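Local coordinates for leucyl aminopeptidase (Trypanosoma brucei brucei, PDB 5NTD), which probably removes N-terminal residues such as leucine from peptides as a manganese-bound M17 family aminopeptidase that binds the inhibitor bestatin, at residues G254-V259 against L378-F383; T224-A229 against A266-T271. All blocks are in the same frame, centred on the assembly; numbering follows the deposited sequence.

Contact 1 of 2, residues G254-V259 against L378-F383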
ATOM      1  N   GLY G 254      19.754  -1.238 -29.549  1.00 29.43           N
ATOM      2  CA  GLY G 254      19.426  -0.277 -28.487  1.00 30.68           C
ATOM      3  C   GLY G 254      18.609  -0.874 -27.356  1.00 31.72           C
ATOM      4  O   GLY G 254      18.705  -0.431 -26.201  1.00 33.72           O
ATOM      5  N   GLY G 255      17.824  -1.887 -27.674  1.00 29.03           N
ATOM      6  CA  GLY G 255      16.951  -2.514 -26.663  1.00 28.11           C
ATOM      7  C   GLY G 255      17.691  -3.280 -25.600  1.00 27.40           C
ATOM      8  O   GLY G 255      17.705  -2.932 -24.437  1.00 27.39           O
ATOM      9  N   ILE G 256      18.404  -4.296 -26.032  1.00 27.86           N
ATOM     10  CA  ILE G 256      19.230  -5.083 -25.116  1.00 27.31           C
ATOM     11  C   ILE G 256      20.345  -4.240 -24.486  1.00 26.94           C
ATOM     12  O   ILE G 256      20.695  -4.430 -23.326  1.00 28.62           O
ATOM     13  CB  ILE G 256      19.781  -6.403 -25.749  1.00 28.55           C
ATOM     14  CG1 ILE G 256      20.538  -7.204 -24.705  1.00 28.35           C
ATOM     15  CG2 ILE G 256      20.651  -6.134 -26.967  1.00 30.16           C
ATOM     16  CD1 ILE G 256      20.778  -8.641 -25.107  1.00 29.64           C
ATOM     17  N   TYR G 257      20.931  -3.356 -25.253  1.00 26.18           N
ATOM     18  CA  TYR G 257      21.987  -2.466 -24.701  1.00 27.45           C
ATOM     19  C   TYR G 257      21.427  -1.634 -23.542  1.00 27.57           C
ATOM     20  O   TYR G 257      21.999  -1.600 -22.463  1.00 29.44           O
ATOM     21  CB  TYR G 257      22.612  -1.531 -25.778  1.00 27.65           C
ATOM     22  CG  TYR G 257      23.526  -0.528 -25.149  1.00 27.45           C
ATOM     23  CD1 TYR G 257      24.737  -0.921 -24.595  1.00 27.23           C
ATOM     24  CD2 TYR G 257      23.166   0.805 -25.054  1.00 27.74           C
ATOM     25  CE1 TYR G 257      25.563  -0.003 -23.969  1.00 28.10           C
ATOM     26  CE2 TYR G 257      23.998   1.741 -24.434  1.00 27.05           C
ATOM     27  CZ  TYR G 257      25.180   1.324 -23.882  1.00 27.44           C
ATOM     28  OH  TYR G 257      26.014   2.224 -23.259  1.00 27.62           O
ATOM     29  N   SER G 258      20.310  -0.982 -23.789  1.00 27.77           N
ATOM     30  CA  SER G 258      19.719  -0.061 -22.800  1.00 28.36           C
ATOM     31  C   SER G 258      19.286  -0.790 -21.527  1.00 29.15           C
ATOM     32  O   SER G 258      19.516  -0.316 -20.422  1.00 30.23           O
ATOM     33  CB  SER G 258      18.527   0.680 -23.359  1.00 28.18           C
ATOM     34  OG  SER G 258      18.907   1.542 -24.404  1.00 29.16           O
ATOM     35  N   VAL G 259      18.699  -1.964 -21.694  1.00 29.66           N
ATOM     36  CA  VAL G 259      18.256  -2.786 -20.555  1.00 28.26           C
ATOM     37  C   VAL G 259      19.428  -3.216 -19.714  1.00 28.32           C
ATOM     38  O   VAL G 259      19.403  -3.144 -18.469  1.00 27.00           O
ATOM     39  CB  VAL G 259      17.478  -4.015 -21.013  1.00 28.08           C
ATOM     40  CG1 VAL G 259      17.307  -5.005 -19.875  1.00 28.42           C
ATOM     41  CG2 VAL G 259      16.135  -3.593 -21.547  1.00 28.27           C
ATOM     42  N   LEU G 378      13.933  -9.060 -26.089  1.00 30.50           N
ATOM     43  CA  LEU G 378      13.447 -10.010 -27.074  1.00 29.17           C
ATOM     44  C   LEU G 378      13.185  -9.363 -28.416  1.00 28.55           C
ATOM     45  O   LEU G 378      13.291  -9.999 -29.467  1.00 27.27           O
ATOM     46  CB  LEU G 378      12.178 -10.706 -26.570  1.00 29.50           C
ATOM     47  CG  LEU G 378      12.389 -11.662 -25.400  1.00 29.70           C
ATOM     48  CD1 LEU G 378      11.066 -12.019 -24.760  1.00 29.88           C
ATOM     49  CD2 LEU G 378      13.106 -12.928 -25.857  1.00 30.33           C
ATOM     50  N   GLY G 379      12.782  -8.110 -28.381  1.00 28.49           N
ATOM     51  CA  GLY G 379      12.550  -7.352 -29.638  1.00 29.51           C
ATOM     52  C   GLY G 379      13.816  -7.280 -30.496  1.00 29.34           C
ATOM     53  O   GLY G 379      13.799  -7.491 -31.704  1.00 30.15           O
ATOM     54  N   ASP G 380      14.918  -7.026 -29.834  1.00 29.69           N
ATOM     55  CA  ASP G 380      16.227  -7.035 -30.496  1.00 30.02           C
ATOM     56  C   ASP G 380      16.621  -8.466 -30.932  1.00 30.10           C
ATOM     57  O   ASP G 380      17.165  -8.671 -31.990  1.00 31.19           O
ATOM     58  CB  ASP G 380      17.294  -6.425 -29.600  1.00 29.16           C
ATOM     59  CG  ASP G 380      17.360  -4.908 -29.732  1.00 28.97           C
ATOM     60  OD1 ASP G 380      16.698  -4.344 -30.637  1.00 28.52           O
ATOM     61  OD2 ASP G 380      18.124  -4.277 -28.968  1.00 28.24           O
ATOM     62  N   GLY G 381      16.328  -9.429 -30.075  1.00 29.37           N
ATOM     63  CA  GLY G 381      16.586 -10.857 -30.342  1.00 27.75           C
ATOM     64  C   GLY G 381      15.883 -11.380 -31.585  1.00 27.71           C
ATOM     65  O   GLY G 381      16.506 -11.966 -32.445  1.00 27.98           O
ATOM     66  N   VAL G 382      14.598 -11.127 -31.694  1.00 27.26           N
ATOM     67  CA  VAL G 382      13.813 -11.635 -32.845  1.00 27.38           C
ATOM     68  C   VAL G 382      14.129 -10.882 -34.128  1.00 28.01           C
ATOM     69  O   VAL G 382      14.114 -11.458 -35.208  1.00 28.86           O
ATOM     70  CB  VAL G 382      12.287 -11.660 -32.624  1.00 26.87           C
ATOM     71  CG1 VAL G 382      11.945 -12.517 -31.425  1.00 26.21           C
ATOM     72  CG2 VAL G 382      11.707 -10.264 -32.472  1.00 28.43           C
ATOM     73  N   PHE G 383      14.447  -9.599 -34.012  1.00 28.55           N
ATOM     74  CA  PHE G 383      14.895  -8.843 -35.205  1.00 29.21           C
ATOM     75  C   PHE G 383      16.241  -9.396 -35.694  1.00 29.84           C
ATOM     76  O   PHE G 383      16.422  -9.627 -36.883  1.00 28.45           O
ATOM     77  CB  PHE G 383      15.049  -7.363 -35.008  1.00 28.55           C
ATOM     78  CG  PHE G 383      15.298  -6.636 -36.302  1.00 29.20           C
ATOM     79  CD1 PHE G 383      14.235  -6.310 -37.155  1.00 30.44           C
ATOM     80  CD2 PHE G 383      16.591  -6.327 -36.713  1.00 29.24           C
ATOM     81  CE1 PHE G 383      14.464  -5.634 -38.376  1.00 30.31           C
ATOM     82  CE2 PHE G 383      16.815  -5.662 -37.915  1.00 28.98           C
ATOM     83  CZ  PHE G 383      15.757  -5.324 -38.749  1.00 28.97           C
TER
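One carboxylate oxygen of Asp380 reaches two successive backbone N-H groups in the first turn of helix 254-260. The straighter bond comes from Ile256 N, 2.9 Å from Asp380 OD2 with an N-H...O angle of 158°; this donor sits on the anti side of the oxygen and out of the carboxylate plane. Gly255 N lies even nearer to Asp380 OD2, at 2.7 Å, but its poor angle makes the bond weak. Glycine suits position 255 because its missing side chain lets the acid come right up to the backbone, while Ile256 lays its CG2 methyl against the same oxygen, 3.7 Å from Asp380 OD2. The acid gets there because its CG swings away from its own carbonyl carbon (chi1 -86°). Asp380 OD1 accepts from Lys360 N, so both oxygens have partners, which should restrain the rotation of the buried carboxylate. First-turn N-H groups point out of the helix's positive end, which would probably stabilise the charge. Within that turn, Gly254 O accepts from Ser258 N and also from Ser258 OG, 2.7 Å away. The two helix segments run roughly antiparallel, at 147°, 8.1 Å apart at their axes. Leu378 and Val382 turn instead to Val287 of strand 283-291, Ile256 packs on Val377 of helix 374-387 as well as on Leu248 of helix 246-250, and Tyr257 touches Pro5 of a second subunit.

Contact 2 of 2, residues T224-A229 against A266-T271; sequences TFTEIA and APRLVT
Thr226 turns its hydroxyl to the side of its own backbone N (chi1 -63°), and this brings OG1 against both Arg268 and Val270 on the facing strand, which it meets in directions about a right angle apart. Arg268 starts out in a similar sense but bends at chi2 (138°), bringing its CD against Thr226 OG1, the two side chains crossing almost perpendicularly. The result is a tight approach of 3.2 Å between Thr226 OG1 and Arg268 CD. Val270 contributes CG2, 3.6 Å from Thr226 OG1. One turn further along the helix, the methyl Ala229 CB meets Val270 CG1 more loosely, at 4.5 Å. Threonine and alanine, both small, let helix 222-236 settle on the sheet, its axis 10.0 Å from the strand and nearly parallel to it. Leu341 and Val242, on the strands flanking 268-274, complete the surface under Thr226. The guanidinium stays at the border of this packing, where Arg268 NH1 donates to Ala266 O over 2.9 Å. The hydroxyl of Thr226 spends its hydrogen on Thr222 O, one turn back in its own helix. What it offers the strand is therefore the oxygen itself, set against carbon atoms, and the CD next to the guanidinium is probably slightly positive. These two polar bonds are local, but Thr222 OG1 to Ala266 O links the start of the helix to the run leading into the strand; the meeting of the four side chains itself rests on van der Waals fit, with perhaps a small electrostatic gain.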
ATOM      1  N   THR G 224      29.279 -15.508 -17.401  1.00 27.12           N
ATOM      2  CA  THR G 224      29.446 -16.963 -17.218  1.00 27.18           C
ATOM      3  C   THR G 224      28.500 -17.770 -18.117  1.00 27.19           C
ATOM      4  O   THR G 224      28.852 -18.848 -18.602  1.00 26.40           O
ATOM      5  CB  THR G 224      29.352 -17.443 -15.786  1.00 26.73           C
ATOM      6  OG1 THR G 224      28.076 -17.117 -15.251  1.00 26.75           O
ATOM      7  CG2 THR G 224      30.441 -16.827 -14.978  1.00 26.71           C
ATOM      8  N   PHE G 225      27.310 -17.241 -18.353  1.00 27.20           N
ATOM      9  CA  PHE G 225      26.353 -17.910 -19.259  1.00 27.02           C
ATOM     10  C   PHE G 225      26.993 -17.959 -20.665  1.00 28.88           C
ATOM     11  O   PHE G 225      26.978 -18.979 -21.345  1.00 27.79           O
ATOM     12  CB  PHE G 225      25.034 -17.173 -19.300  1.00 26.41           C
ATOM     13  CG  PHE G 225      23.844 -18.006 -19.738  1.00 26.17           C
ATOM     14  CD1 PHE G 225      23.961 -19.141 -20.515  1.00 25.69           C
ATOM     15  CD2 PHE G 225      22.561 -17.576 -19.390  1.00 26.72           C
ATOM     16  CE1 PHE G 225      22.844 -19.849 -20.910  1.00 26.33           C
ATOM     17  CE2 PHE G 225      21.425 -18.291 -19.785  1.00 26.92           C
ATOM     18  CZ  PHE G 225      21.567 -19.420 -20.559  1.00 26.57           C
ATOM     19  N   THR G 226      27.573 -16.845 -21.059  1.00 29.95           N
ATOM     20  CA  THR G 226      28.245 -16.773 -22.351  1.00 31.97           C
ATOM     21  C   THR G 226      29.404 -17.797 -22.435  1.00 32.98           C
ATOM     22  O   THR G 226      29.561 -18.484 -23.443  1.00 33.06           O
ATOM     23  CB  THR G 226      28.771 -15.360 -22.619  1.00 32.61           C
ATOM     24  OG1 THR G 226      27.649 -14.470 -22.679  1.00 32.30           O
ATOM     25  CG2 THR G 226      29.539 -15.293 -23.961  1.00 32.99           C
ATOM     26  N   GLU G 227      30.206 -17.851 -21.395  1.00 32.70           N
ATOM     27  CA  GLU G 227      31.349 -18.784 -21.364  1.00 34.86           C
ATOM     28  C   GLU G 227      30.878 -20.218 -21.445  1.00 33.97           C
ATOM     29  O   GLU G 227      31.512 -21.062 -22.077  1.00 33.76           O
ATOM     30  CB  GLU G 227      32.199 -18.625 -20.114  1.00 37.79           C
ATOM     31  CG  GLU G 227      33.070 -17.389 -20.153  1.00 43.20           C
ATOM     32  CD  GLU G 227      33.745 -17.146 -18.804  1.00 53.52           C
ATOM     33  OE1 GLU G 227      34.338 -18.117 -18.267  1.00 62.11           O
ATOM     34  OE2 GLU G 227      33.677 -16.006 -18.269  1.00 56.81           O
ATOM     35  N   ILE G 228      29.775 -20.498 -20.784  1.00 30.98           N
ATOM     36  CA  ILE G 228      29.191 -21.848 -20.825  1.00 29.58           C
ATOM     37  C   ILE G 228      28.785 -22.212 -22.252  1.00 29.65           C
ATOM     38  O   ILE G 228      29.063 -23.310 -22.728  1.00 28.34           O
ATOM     39  CB  ILE G 228      28.005 -21.981 -19.866  1.00 29.85           C
ATOM     40  CG1 ILE G 228      28.534 -21.993 -18.427  1.00 30.03           C
ATOM     41  CG2 ILE G 228      27.202 -23.257 -20.143  1.00 29.80           C
ATOM     42  CD1 ILE G 228      27.488 -21.638 -17.390  1.00 31.11           C
ATOM     43  N   ALA G 229      28.125 -21.278 -22.921  1.00 29.56           N
ATOM     44  CA  ALA G 229      27.736 -21.474 -24.317  1.00 30.40           C
ATOM     45  C   ALA G 229      28.975 -21.711 -25.214  1.00 31.15           C
ATOM     46  O   ALA G 229      28.993 -22.604 -26.056  1.00 33.87           O
ATOM     47  CB  ALA G 229      26.950 -20.292 -24.829  1.00 29.97           C
ATOM     48  N   ALA G 266      28.503  -6.857 -18.515  1.00 29.32           N
ATOM     49  CA  ALA G 266      27.903  -6.285 -19.742  1.00 28.32           C
ATOM     50  C   ALA G 266      26.854  -7.201 -20.362  1.00 27.41           C
ATOM     51  O   ALA G 266      26.928  -8.418 -20.229  1.00 25.10           O
ATOM     52  CB  ALA G 266      28.990  -5.990 -20.753  1.00 28.93           C
ATOM     53  N   PRO G 267      25.888  -6.621 -21.080  1.00 27.92           N
ATOM     54  CA  PRO G 267      24.929  -7.460 -21.763  1.00 29.16           C
ATOM     55  C   PRO G 267      25.571  -8.089 -22.977  1.00 32.08           C
ATOM     56  O   PRO G 267      26.540  -7.551 -23.510  1.00 32.50           O
ATOM     57  CB  PRO G 267      23.854  -6.481 -22.209  1.00 28.96           C
ATOM     58  CG  PRO G 267      24.564  -5.191 -22.331  1.00 28.76           C
ATOM     59  CD  PRO G 267      25.607  -5.194 -21.270  1.00 28.23           C
ATOM     60  N   ARG G 268      25.005  -9.204 -23.403  1.00 32.15           N
ATOM     61  CA  ARG G 268      25.466  -9.913 -24.596  1.00 32.20           C
ATOM     62  C   ARG G 268      24.307 -10.449 -25.380  1.00 29.57           C
ATOM     63  O   ARG G 268      23.387 -11.013 -24.815  1.00 29.00           O
ATOM     64  CB  ARG G 268      26.398 -11.073 -24.199  1.00 33.28           C
ATOM     65  CG  ARG G 268      27.782 -10.605 -23.768  1.00 34.08           C
ATOM     66  CD  ARG G 268      28.231 -11.376 -22.562  1.00 33.13           C
ATOM     67  NE  ARG G 268      29.652 -11.247 -22.266  1.00 34.11           N
ATOM     68  CZ  ARG G 268      30.171 -10.539 -21.272  1.00 33.81           C
ATOM     69  NH1 ARG G 268      29.420  -9.848 -20.441  1.00 35.48           N
ATOM     70  NH2 ARG G 268      31.473 -10.587 -21.070  1.00 35.02           N
ATOM     71  N   LEU G 269      24.414 -10.307 -26.680  1.00 28.26           N
ATOM     72  CA  LEU G 269      23.577 -11.037 -27.620  1.00 27.96           C
ATOM     73  C   LEU G 269      24.421 -12.192 -28.170  1.00 28.55           C
ATOM     74  O   LEU G 269      25.350 -12.007 -28.944  1.00 28.95           O
ATOM     75  CB  LEU G 269      23.107 -10.141 -28.732  1.00 27.70           C
ATOM     76  CG  LEU G 269      21.860 -10.596 -29.475  1.00 28.74           C
ATOM     77  CD1 LEU G 269      20.619 -10.592 -28.603  1.00 28.23           C
ATOM     78  CD2 LEU G 269      21.645  -9.688 -30.673  1.00 28.74           C
ATOM     79  N   VAL G 270      24.063 -13.392 -27.751  1.00 28.25           N
ATOM     80  CA  VAL G 270      24.798 -14.597 -28.073  1.00 28.49           C
ATOM     81  C   VAL G 270      23.995 -15.478 -29.034  1.00 30.33           C
ATOM     82  O   VAL G 270      22.928 -15.975 -28.678  1.00 30.31           O
ATOM     83  CB  VAL G 270      25.121 -15.398 -26.831  1.00 27.63           C
ATOM     84  CG1 VAL G 270      25.897 -16.658 -27.174  1.00 27.93           C
ATOM     85  CG2 VAL G 270      25.920 -14.568 -25.857  1.00 27.27           C
ATOM     86  N   THR G 271      24.518 -15.681 -30.235  1.00 29.77           N
ATOM     87  CA  THR G 271      23.837 -16.504 -31.214  1.00 30.97           C
ATOM     88  C   THR G 271      24.637 -17.763 -31.527  1.00 32.68           C
ATOM     89  O   THR G 271      25.815 -17.710 -31.863  1.00 33.53           O
ATOM     90  CB  THR G 271      23.516 -15.736 -32.505  1.00 31.59           C
ATOM     91  OG1 THR G 271      22.640 -14.624 -32.213  1.00 31.02           O
ATOM     92  CG2 THR G 271      22.811 -16.627 -33.507  1.00 32.27           C
TER

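How the contacts relate
Contacts 1 and 2 lie about 14 Å apart, centre to centre, in the catalytic domain, and their segments alternate along the chain: 224-229, 254-259, 266-271, then 378-383. Strand 268-274 ties them together. Arg268 and Val270 direct their side chains to helix 222-236, whereas Leu269 points away from it, toward helix 254-260. There Ile256 CD1 packs 4.0 Å from Leu269 CD1 and 3.5 Å from Arg268 O. The mixed sheet is thus layered by helices on both faces, as in other zinc-exopeptidase folds. Contact 1 lies outside the first shell of the metal site, the Ile256 side chain being about 12 Å from a manganese ion, and helix 374-387 directly follows the metal ligand Glu373.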